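Local coordinates for SusD superfamily protein (Parabacteroides distasonis, PDB 3OTN), which probably binds carbohydrate or another nutrient at the bacterial outer membrane, as members of the SusD family do, at residues M121-Y126 with K191-D196; Y126-R131 with W355-Y360; S174-S179 with G183-G188. All coordinates share one frame; numbering follows the deposited sequence.

Contact 1: M121-Y126 with K191-D196; sequences MRALYY and KALLAD. With EDO (1,2-ethanediol), chain R.
Ala123 and Leu124 of helix 108-133 share one partner, Leu193 of helix 187-202, and the meeting is purely apolar. Taken in order along 121-126, the selenomethionine at Met121 turns from the second helix and packs on Tyr27 and on Cys93 of helix 79-100. Arg122 also heads elsewhere. Its chain bends at chi3 (68°), NE forms a salt bridge with Asp167, and NH1 gives a nearly straight bond of 2.9 Å to O2 of an ethanediol, probably from the crystallisation liquor, that oxygen lying at the edge of the guanidinium and in its plane. Ala123 directs its CB at Leu193, but only the end of the leucine arrives, CD2 standing 4.4 Å from that CB. Two helices packed by small and branched apolar residues are consistent with the TPR-like helical framework of the SusD fold. Leu124 carries more of the contact. The same CD2 comes within 3.8 Å of Leu124 CA and 3.9 Å of its CB, lying against the backbone as well as the side chain. Leu193 has CG anti to the backbone N (chi1 -180°), which extends both methyls toward helix 108-133. The two leucines cross obliquely, and Leu124 CD1 lies 4.0 Å from Leu193 CD2. Tyr126, one turn after Arg122, has CG of that arginine in the plane of its ring, at the edge.

Contact 2: Y126-R131 with W355-Y360; sequences YFYLVR and WSVYRY. With EDO (1,2-ethanediol), chain S.
Tyr128 and Val357 meet through a single pair of atoms, the phenol OH resting 3.8 Å from the methyl CG1. Tyr128 has CG anti to its carbonyl carbon (chi1 -82°), and the length of the phenol carries the hydroxyl across to the corner of the chain at Val357. Tyr358 likewise reaches across with its hydroxyl, but to a ring edge: its side chain crosses that of Phe127 at about a right angle, and its OH stands 3.9 Å from CE2 of the phenylalanine. That hydroxyl is bonded to Asp196 and also accepts a 2.8 Å bond from a water, which in turn accepts from Arg131 NH2, so a bridge joins helix and strand. Arg131 is itself held by the helix. NE lies over the centre of the Phe127 ring and bonds Phe127 O from above the carbonyl plane, while NH2 sits 3.4 Å above the Tyr128 ring. Farther along, Tyr360 OH shares a hydrogen bond with O2 of an ethanediol, probably from the crystallisation liquor; a phenylalanine there has no hydroxyl, and the diol would probably be held less firmly, by Gln381 and Gln388. Opposite Tyr251 of strand 249-253 stand two residues, Val357 and Tyr358, where a regular strand would set one: a classic beta bulge.

Contact 3: S174-S179 with G183-G188; sequences SDLAFS and GRVSMG
Met187 begins with CG anti to its backbone N (chi1 -166°) and then bends at chi2 and chi3, curling the methyl of this selenomethionine back to the loop 174-179, where CE lies 3.6 Å from both Ser174 O and Leu176 O. Phe178 also has CG anti to N, which brings its ring across the Met187 side chain at about a right angle, CD2 against CB at 3.7 Å. The arrangement is the capped start of helix 187-202: Ser186 is the N-cap, its OG bonded to Ala189 N, and the preceding loop supplies acceptors for the first amides. Met187 N reaches Ala177 O at 2.7 Å and 167°. Gly188 N reaches Phe178 O, also at 2.7 Å, with a more bent angle of 152°. Two N-H groups with no helical acceptor of their own are thus satisfied by consecutive carbonyls. The loop is shaped by an ST turn, in which Ser174 OG accepts from Leu176 N while itself bonded to Ala171 O. Leu176 adds an apolar patch, its CD1 meeting Val185 CG1 at 4.0 Å. Over one face of the Phe178 ring, displaced toward the rim, sits Gly188 N, 3.9 Å above the plane.

In the fold
The three contacts differ in depth and in chemistry. Contact 2 is the most central, its centre about 5 Å from that of the chain; contact 1 is buried at about 12 Å, and contact 3 lies partly buried at about 19 Å. Contacts 1 and 2 draw on helix 108-133 and touch directly, through a probable hydrogen bond of 2.5 Å between Asp196 OD2 and Tyr358 OH; one joins helix to helix by apolar groups, the other joins the helix to a bent strand segment by aromatic side chains, a valine methyl and a water bridge. Contacts 1 and 3 share helix 187-202 and meet where Met121 CE lies 3.7 Å from Val185 CG2. Contact 3 alone has direct backbone hydrogen bonds between its segments.

Contact 1: M121-Y126 with K191-D196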
loop_
_atom_site.group_PDB
_atom_site.type_symbol
_atom_site.label_atom_id
_atom_site.label_comp_id
_atom_site.label_asym_id
_atom_site.label_seq_id
_atom_site.Cartn_x
_atom_site.Cartn_y
_atom_site.Cartn_z
HETATM N N MSE A 121 -4.716 10.387 10.095
HETATM C CA MSE A 121 -5.583 9.384 9.492
HETATM C C MSE A 121 -6.456 9.967 8.377
HETATM O O MSE A 121 -6.714 9.309 7.363
HETATM C CB MSE A 121 -6.481 8.701 10.553
HETATM C CG MSE A 121 -6.680 7.221 10.279
HETATM SE SE MSE A 121 -5.103 6.182 10.557
HETATM C CE MSE A 121 -5.245 6.244 12.469
ATOM N N ARG A 122 -6.949 11.177 8.602
ATOM C CA ARG A 122 -7.779 11.828 7.629
ATOM C C ARG A 122 -6.964 12.052 6.361
ATOM O O ARG A 122 -7.439 11.781 5.268
ATOM C CB ARG A 122 -8.364 13.128 8.189
ATOM C CG ARG A 122 -9.214 13.817 7.160
ATOM C CD ARG A 122 -10.055 14.892 7.717
ATOM N NE ARG A 122 -9.285 16.031 8.173
ATOM C CZ ARG A 122 -9.798 17.036 8.864
ATOM N NH1 ARG A 122 -11.099 17.061 9.173
ATOM N NH2 ARG A 122 -9.001 18.024 9.262
ATOM N N ALA A 123 -5.738 12.553 6.517
ATOM C CA ALA A 123 -4.826 12.716 5.412
ATOM C C ALA A 123 -4.584 11.404 4.680
ATOM O O ALA A 123 -4.531 11.401 3.454
ATOM C CB ALA A 123 -3.484 13.336 5.856
ATOM N N LEU A 124 -4.412 10.321 5.428
ATOM C CA LEU A 124 -4.159 8.996 4.871
ATOM C C LEU A 124 -5.332 8.505 3.994
ATOM O O LEU A 124 -5.137 8.082 2.841
ATOM C CB LEU A 124 -3.846 7.981 5.994
ATOM C CG LEU A 124 -3.476 6.535 5.574
ATOM C CD1 LEU A 124 -2.161 6.499 4.798
ATOM C CD2 LEU A 124 -3.492 5.588 6.747
ATOM N N TYR A 125 -6.545 8.602 4.528
ATOM C CA TYR A 125 -7.736 8.147 3.796
ATOM C C TYR A 125 -7.890 8.942 2.487
ATOM O O TYR A 125 -8.138 8.346 1.430
ATOM C CB TYR A 125 -9.002 8.300 4.631
ATOM C CG TYR A 125 -9.094 7.325 5.804
ATOM C CD1 TYR A 125 -8.965 5.948 5.606
ATOM C CD2 TYR A 125 -9.392 7.764 7.066
ATOM C CE1 TYR A 125 -9.073 5.066 6.642
ATOM C CE2 TYR A 125 -9.492 6.881 8.125
ATOM C CZ TYR A 125 -9.322 5.537 7.905
ATOM O OH TYR A 125 -9.433 4.658 8.943
ATOM N N TYR A 126 -7.728 10.268 2.571
ATOM C CA TYR A 126 -7.849 11.130 1.413
ATOM C C TYR A 126 -6.749 10.899 0.385
ATOM O O TYR A 126 -7.012 10.960 -0.808
ATOM C CB TYR A 126 -7.878 12.615 1.799
ATOM C CG TYR A 126 -9.266 13.117 2.061
ATOM C CD1 TYR A 126 -10.206 13.202 1.016
ATOM C CD2 TYR A 126 -9.656 13.496 3.329
ATOM C CE1 TYR A 126 -11.488 13.678 1.252
ATOM C CE2 TYR A 126 -10.923 13.987 3.581
ATOM C CZ TYR A 126 -11.857 14.048 2.559
ATOM O OH TYR A 126 -13.135 14.509 2.839
ATOM N N LYS A 191 5.844 11.434 8.939
ATOM C CA LYS A 191 6.926 11.828 8.009
ATOM C C LYS A 191 6.954 10.936 6.780
ATOM O O LYS A 191 7.192 11.428 5.699
ATOM C CB LYS A 191 8.329 11.798 8.644
ATOM C CG LYS A 191 8.524 12.598 9.879
ATOM C CD LYS A 191 8.412 14.038 9.666
ATOM C CE LYS A 191 8.856 14.833 10.954
ATOM N NZ LYS A 191 8.877 16.239 10.570
ATOM N N ALA A 192 6.694 9.639 6.942
ATOM C CA ALA A 192 6.652 8.698 5.797
ATOM C C ALA A 192 5.509 9.052 4.840
ATOM O O ALA A 192 5.693 9.110 3.623
ATOM C CB ALA A 192 6.519 7.254 6.285
ATOM N N LEU A 193 4.326 9.297 5.393
ATOM C CA LEU A 193 3.188 9.690 4.598
ATOM C C LEU A 193 3.409 11.023 3.920
ATOM O O LEU A 193 3.125 11.148 2.725
ATOM C CB LEU A 193 1.908 9.764 5.431
ATOM C CG LEU A 193 0.634 10.174 4.673
ATOM C CD1 LEU A 193 0.420 9.310 3.408
ATOM C CD2 LEU A 193 -0.567 10.106 5.610
ATOM N N LEU A 194 3.916 12.011 4.669
ATOM C CA LEU A 194 4.126 13.344 4.109
ATOM C C LEU A 194 5.245 13.314 3.039
ATOM O O LEU A 194 5.141 14.011 2.022
ATOM C CB LEU A 194 4.363 14.402 5.200
ATOM C CG LEU A 194 4.493 15.863 4.754
ATOM C CD1 LEU A 194 3.348 16.290 3.838
ATOM C CD2 LEU A 194 4.586 16.799 5.957
ATOM N N ALA A 195 6.266 12.469 3.211
ATOM C CA ALA A 195 7.253 12.271 2.131
ATOM C C ALA A 195 6.563 11.808 0.822
ATOM O O ALA A 195 6.821 12.315 -0.265
ATOM C CB ALA A 195 8.343 11.269 2.546
ATOM N N ASP A 196 5.677 10.853 0.968
ATOM C CA ASP A 196 4.980 10.251 -0.143
ATOM C C ASP A 196 4.005 11.270 -0.776
ATOM O O ASP A 196 3.902 11.362 -2.026
ATOM C CB ASP A 196 4.251 8.996 0.360
ATOM C CG ASP A 196 3.860 8.022 -0.750
ATOM O OD1 ASP A 196 4.089 8.294 -1.938
ATOM O OD2 ASP A 196 3.266 6.969 -0.414
HETATM C C1 EDO R . -13.640 18.415 12.004
HETATM O O1 EDO R . -14.980 18.663 12.405
HETATM C C2 EDO R . -13.010 19.711 11.516
HETATM O O2 EDO R . -11.994 19.430 10.546
#

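Contact 2: Y126-R131 with W355-Y360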
loop_
_atom_site.group_PDB
_atom_site.type_symbol
_atom_site.label_atom_id
_atom_site.label_comp_id
_atom_site.label_asym_id
_atom_site.label_seq_id
_atom_site.Cartn_x
_atom_site.Cartn_y
_atom_site.Cartn_z
ATOM N N TYR A 126 -7.728 10.268 2.571
ATOM C CA TYR A 126 -7.849 11.130 1.413
ATOM C C TYR A 126 -6.749 10.899 0.385
ATOM O O TYR A 126 -7.012 10.960 -0.808
ATOM C CB TYR A 126 -7.878 12.615 1.799
ATOM C CG TYR A 126 -9.266 13.117 2.061
ATOM C CD1 TYR A 126 -10.206 13.202 1.016
ATOM C CD2 TYR A 126 -9.656 13.496 3.329
ATOM C CE1 TYR A 126 -11.488 13.678 1.252
ATOM C CE2 TYR A 126 -10.923 13.987 3.581
ATOM C CZ TYR A 126 -11.857 14.048 2.559
ATOM O OH TYR A 126 -13.135 14.509 2.839
ATOM N N PHE A 127 -5.533 10.610 0.847
ATOM C CA PHE A 127 -4.415 10.338 -0.064
ATOM C C PHE A 127 -4.676 9.082 -0.873
ATOM O O PHE A 127 -4.325 9.052 -2.040
ATOM C CB PHE A 127 -3.093 10.243 0.737
ATOM C CG PHE A 127 -1.848 10.147 -0.100
ATOM C CD1 PHE A 127 -1.617 11.017 -1.157
ATOM C CD2 PHE A 127 -0.862 9.236 0.230
ATOM C CE1 PHE A 127 -0.425 10.944 -1.885
ATOM C CE2 PHE A 127 0.332 9.159 -0.475
ATOM C CZ PHE A 127 0.542 9.994 -1.551
ATOM N N TYR A 128 -5.279 8.046 -0.271
ATOM C CA TYR A 128 -5.683 6.861 -1.043
ATOM C C TYR A 128 -6.816 7.242 -2.019
ATOM O O TYR A 128 -6.717 6.972 -3.218
ATOM C CB TYR A 128 -6.099 5.692 -0.158
ATOM C CG TYR A 128 -4.927 4.920 0.326
ATOM C CD1 TYR A 128 -4.096 5.435 1.328
ATOM C CD2 TYR A 128 -4.550 3.726 -0.295
ATOM C CE1 TYR A 128 -2.954 4.728 1.760
ATOM C CE2 TYR A 128 -3.438 3.018 0.132
ATOM C CZ TYR A 128 -2.643 3.506 1.150
ATOM O OH TYR A 128 -1.554 2.770 1.558
ATOM N N LEU A 129 -7.841 7.937 -1.514
ATOM C CA LEU A 129 -8.962 8.353 -2.375
ATOM C C LEU A 129 -8.535 9.147 -3.615
ATOM O O LEU A 129 -8.969 8.834 -4.757
ATOM C CB LEU A 129 -9.998 9.142 -1.597
ATOM C CG LEU A 129 -10.880 8.356 -0.651
ATOM C CD1 LEU A 129 -11.647 9.404 0.189
ATOM C CD2 LEU A 129 -11.867 7.468 -1.434
ATOM N N VAL A 130 -7.677 10.138 -3.440
ATOM C CA VAL A 130 -7.302 10.987 -4.588
ATOM C C VAL A 130 -6.459 10.245 -5.598
ATOM O O VAL A 130 -6.591 10.501 -6.796
ATOM C CB VAL A 130 -6.596 12.360 -4.216
ATOM C CG1 VAL A 130 -7.563 13.297 -3.466
ATOM C CG2 VAL A 130 -5.309 12.140 -3.446
ATOM N N ARG A 131 -5.609 9.323 -5.139
ATOM C CA ARG A 131 -4.742 8.546 -6.048
ATOM C C ARG A 131 -5.516 7.512 -6.863
ATOM O O ARG A 131 -5.195 7.293 -8.019
ATOM C CB ARG A 131 -3.619 7.858 -5.275
ATOM C CG ARG A 131 -2.544 8.856 -4.822
ATOM C CD ARG A 131 -1.385 8.177 -4.154
ATOM N NE ARG A 131 -1.793 7.534 -2.913
ATOM C CZ ARG A 131 -1.027 6.708 -2.217
ATOM N NH1 ARG A 131 0.210 6.418 -2.620
ATOM N NH2 ARG A 131 -1.506 6.181 -1.101
ATOM N N TRP A 355 -0.044 -6.344 7.835
ATOM C CA TRP A 355 0.138 -5.857 6.448
ATOM C C TRP A 355 0.673 -4.419 6.476
ATOM O O TRP A 355 0.059 -3.537 7.067
ATOM C CB TRP A 355 -1.164 -5.933 5.679
ATOM C CG TRP A 355 -1.167 -5.344 4.298
ATOM C CD1 TRP A 355 -1.638 -4.102 3.937
ATOM C CD2 TRP A 355 -0.658 -5.936 3.096
ATOM N NE1 TRP A 355 -1.490 -3.918 2.596
ATOM C CE2 TRP A 355 -0.895 -5.020 2.050
ATOM C CE3 TRP A 355 -0.076 -7.173 2.792
ATOM C CZ2 TRP A 355 -0.546 -5.282 0.733
ATOM C CZ3 TRP A 355 0.265 -7.446 1.470
ATOM C CH2 TRP A 355 0.028 -6.494 0.462
ATOM N N SER A 356 1.813 -4.187 5.841
ATOM C CA SER A 356 2.414 -2.854 5.846
ATOM C C SER A 356 1.697 -1.787 5.036
ATOM O O SER A 356 1.236 -2.046 3.932
ATOM C CB SER A 356 3.843 -2.933 5.354
ATOM O OG SER A 356 4.583 -3.619 6.297
ATOM N N VAL A 357 1.600 -0.591 5.609
ATOM C CA VAL A 357 1.258 0.624 4.867
ATOM C C VAL A 357 2.561 1.388 4.535
ATOM O O VAL A 357 2.755 1.800 3.395
ATOM C CB VAL A 357 0.262 1.519 5.673
ATOM C CG1 VAL A 357 0.029 2.856 4.986
ATOM C CG2 VAL A 357 -1.045 0.779 5.879
ATOM N N TYR A 358 3.427 1.592 5.524
ATOM C CA TYR A 358 4.798 2.125 5.283
ATOM C C TYR A 358 5.824 1.307 6.036
ATOM O O TYR A 358 5.643 1.026 7.222
ATOM C CB TYR A 358 4.955 3.607 5.690
ATOM C CG TYR A 358 4.272 4.523 4.723
ATOM C CD1 TYR A 358 4.790 4.723 3.461
ATOM C CD2 TYR A 358 3.073 5.141 5.044
ATOM C CE1 TYR A 358 4.134 5.512 2.529
ATOM C CE2 TYR A 358 2.414 5.933 4.121
ATOM C CZ TYR A 358 2.963 6.115 2.871
ATOM O OH TYR A 358 2.320 6.860 1.950
ATOM N N ARG A 359 6.906 0.952 5.359
ATOM C CA ARG A 359 8.077 0.360 5.984
ATOM C C ARG A 359 9.331 1.129 5.551
ATOM O O ARG A 359 9.316 1.888 4.608
ATOM C CB ARG A 359 8.186 -1.132 5.685
ATOM C CG ARG A 359 8.497 -1.526 4.240
ATOM C CD ARG A 359 8.535 -3.018 4.178
ATOM N NE ARG A 359 8.768 -3.609 2.845
ATOM C CZ ARG A 359 9.903 -4.176 2.430
ATOM N NH1 ARG A 359 10.990 -4.188 3.203
ATOM N NH2 ARG A 359 9.953 -4.781 1.225
ATOM N N TYR A 360 10.395 0.971 6.306
ATOM C CA TYR A 360 11.617 1.755 6.108
ATOM C C TYR A 360 12.235 1.632 4.732
ATOM O O TYR A 360 12.732 2.641 4.186
ATOM C CB TYR A 360 12.622 1.344 7.175
ATOM C CG TYR A 360 13.823 2.228 7.387
ATOM C CD1 TYR A 360 13.691 3.595 7.537
ATOM C CD2 TYR A 360 15.071 1.664 7.573
ATOM C CE1 TYR A 360 14.788 4.377 7.813
ATOM C CE2 TYR A 360 16.173 2.434 7.850
ATOM C CZ TYR A 360 16.026 3.781 7.971
ATOM O OH TYR A 360 17.116 4.541 8.228
HETATM C C1 EDO S . 20.960 4.828 5.749
HETATM O O1 EDO S . 22.189 4.756 5.018
HETATM C C2 EDO S . 20.320 3.448 5.814
HETATM O O2 EDO S . 19.598 3.318 7.046
HETATM O O HOH W 1 0.102 5.350 1.164
#

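Contact 3: S174-S179 with G183-G188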
loop_
_atom_site.group_PDB
_atom_site.type_symbol
_atom_site.label_atom_id
_atom_site.label_comp_id
_atom_site.label_asym_id
_atom_site.label_seq_id
_atom_site.Cartn_x
_atom_site.Cartn_y
_atom_site.Cartn_z
ATOM N N SER A 174 3.244 18.494 16.323
ATOM C CA SER A 174 2.515 18.043 17.509
ATOM C C SER A 174 3.432 17.349 18.500
ATOM O O SER A 174 4.627 17.165 18.255
ATOM C CB SER A 174 1.421 17.072 17.068
ATOM O OG SER A 174 1.950 15.769 16.875
ATOM N N ASP A 175 2.841 16.913 19.601
ATOM C CA ASP A 175 3.525 16.122 20.624
ATOM C C ASP A 175 3.630 14.584 20.379
ATOM O O ASP A 175 4.002 13.861 21.297
ATOM C CB ASP A 175 2.848 16.421 21.977
ATOM C CG ASP A 175 3.076 17.870 22.436
ATOM O OD1 ASP A 175 4.042 18.514 21.938
ATOM O OD2 ASP A 175 2.297 18.354 23.292
ATOM N N LEU A 176 3.393 14.096 19.155
ATOM C CA LEU A 176 3.454 12.653 18.862
ATOM C C LEU A 176 4.819 12.034 19.052
ATOM O O LEU A 176 5.805 12.603 18.588
ATOM C CB LEU A 176 3.087 12.360 17.384
ATOM C CG LEU A 176 1.686 12.142 16.887
ATOM C CD1 LEU A 176 1.767 11.912 15.337
ATOM C CD2 LEU A 176 1.069 10.957 17.610
ATOM N N ALA A 177 4.871 10.827 19.635
ATOM C CA ALA A 177 6.126 10.083 19.769
ATOM C C ALA A 177 6.698 9.802 18.394
ATOM O O ALA A 177 5.916 9.621 17.453
ATOM C CB ALA A 177 5.880 8.745 20.498
ATOM N N PHE A 178 8.029 9.724 18.244
ATOM C CA PHE A 178 8.590 9.480 16.903
ATOM C C PHE A 178 8.316 8.081 16.372
ATOM O O PHE A 178 8.090 7.907 15.176
ATOM C CB PHE A 178 10.095 9.812 16.772
ATOM C CG PHE A 178 10.513 10.098 15.329
ATOM C CD1 PHE A 178 10.801 9.055 14.440
ATOM C CD2 PHE A 178 10.556 11.421 14.851
ATOM C CE1 PHE A 178 11.147 9.317 13.114
ATOM C CE2 PHE A 178 10.892 11.690 13.524
ATOM C CZ PHE A 178 11.182 10.631 12.658
ATOM N N SER A 179 8.358 7.076 17.248
ATOM C CA SER A 179 8.095 5.707 16.859
ATOM C C SER A 179 7.139 5.070 17.857
ATOM O O SER A 179 6.970 5.575 18.966
ATOM C CB SER A 179 9.390 4.913 16.774
ATOM O OG SER A 179 10.021 4.825 18.041
ATOM N N GLY A 183 1.519 -0.279 17.178
ATOM C CA GLY A 183 0.615 -0.085 16.064
ATOM C C GLY A 183 0.035 1.325 15.991
ATOM O O GLY A 183 -0.627 1.638 15.018
ATOM N N ARG A 184 0.318 2.194 16.964
ATOM C CA ARG A 184 -0.288 3.564 16.940
ATOM C C ARG A 184 0.462 4.446 15.936
ATOM O O ARG A 184 1.599 4.140 15.567
ATOM C CB ARG A 184 -0.262 4.179 18.327
ATOM C CG ARG A 184 -1.024 3.298 19.334
ATOM C CD ARG A 184 -1.466 4.053 20.506
ATOM N NE ARG A 184 -2.522 5.018 20.182
ATOM C CZ ARG A 184 -3.832 4.764 20.117
ATOM N NH1 ARG A 184 -4.347 3.543 20.314
ATOM N NH2 ARG A 184 -4.662 5.771 19.873
ATOM N N VAL A 185 -0.222 5.471 15.443
ATOM C CA VAL A 185 0.404 6.500 14.623
ATOM C C VAL A 185 1.582 7.143 15.412
ATOM O O VAL A 185 1.500 7.317 16.623
ATOM C CB VAL A 185 -0.649 7.574 14.227
ATOM C CG1 VAL A 185 0.001 8.750 13.530
ATOM C CG2 VAL A 185 -1.739 6.905 13.355
ATOM N N SER A 186 2.682 7.433 14.731
ATOM C CA SER A 186 3.880 8.026 15.328
ATOM C C SER A 186 4.352 9.125 14.391
ATOM O O SER A 186 3.875 9.219 13.270
ATOM C CB SER A 186 4.989 6.973 15.406
ATOM O OG SER A 186 5.329 6.482 14.103
HETATM N N MSE A 187 5.322 9.920 14.823
HETATM C CA MSE A 187 5.868 10.944 13.929
HETATM C C MSE A 187 6.546 10.298 12.731
HETATM O O MSE A 187 6.523 10.855 11.630
HETATM C CB MSE A 187 6.844 11.858 14.660
HETATM C CG MSE A 187 7.163 13.091 13.871
HETATM SE SE MSE A 187 5.576 14.198 13.919
HETATM C CE MSE A 187 5.719 14.828 15.744
ATOM N N GLY A 188 7.128 9.116 12.907
ATOM C CA GLY A 188 7.697 8.408 11.753
ATOM C C GLY A 188 6.655 8.112 10.665
ATOM O O GLY A 188 6.941 8.239 9.483
#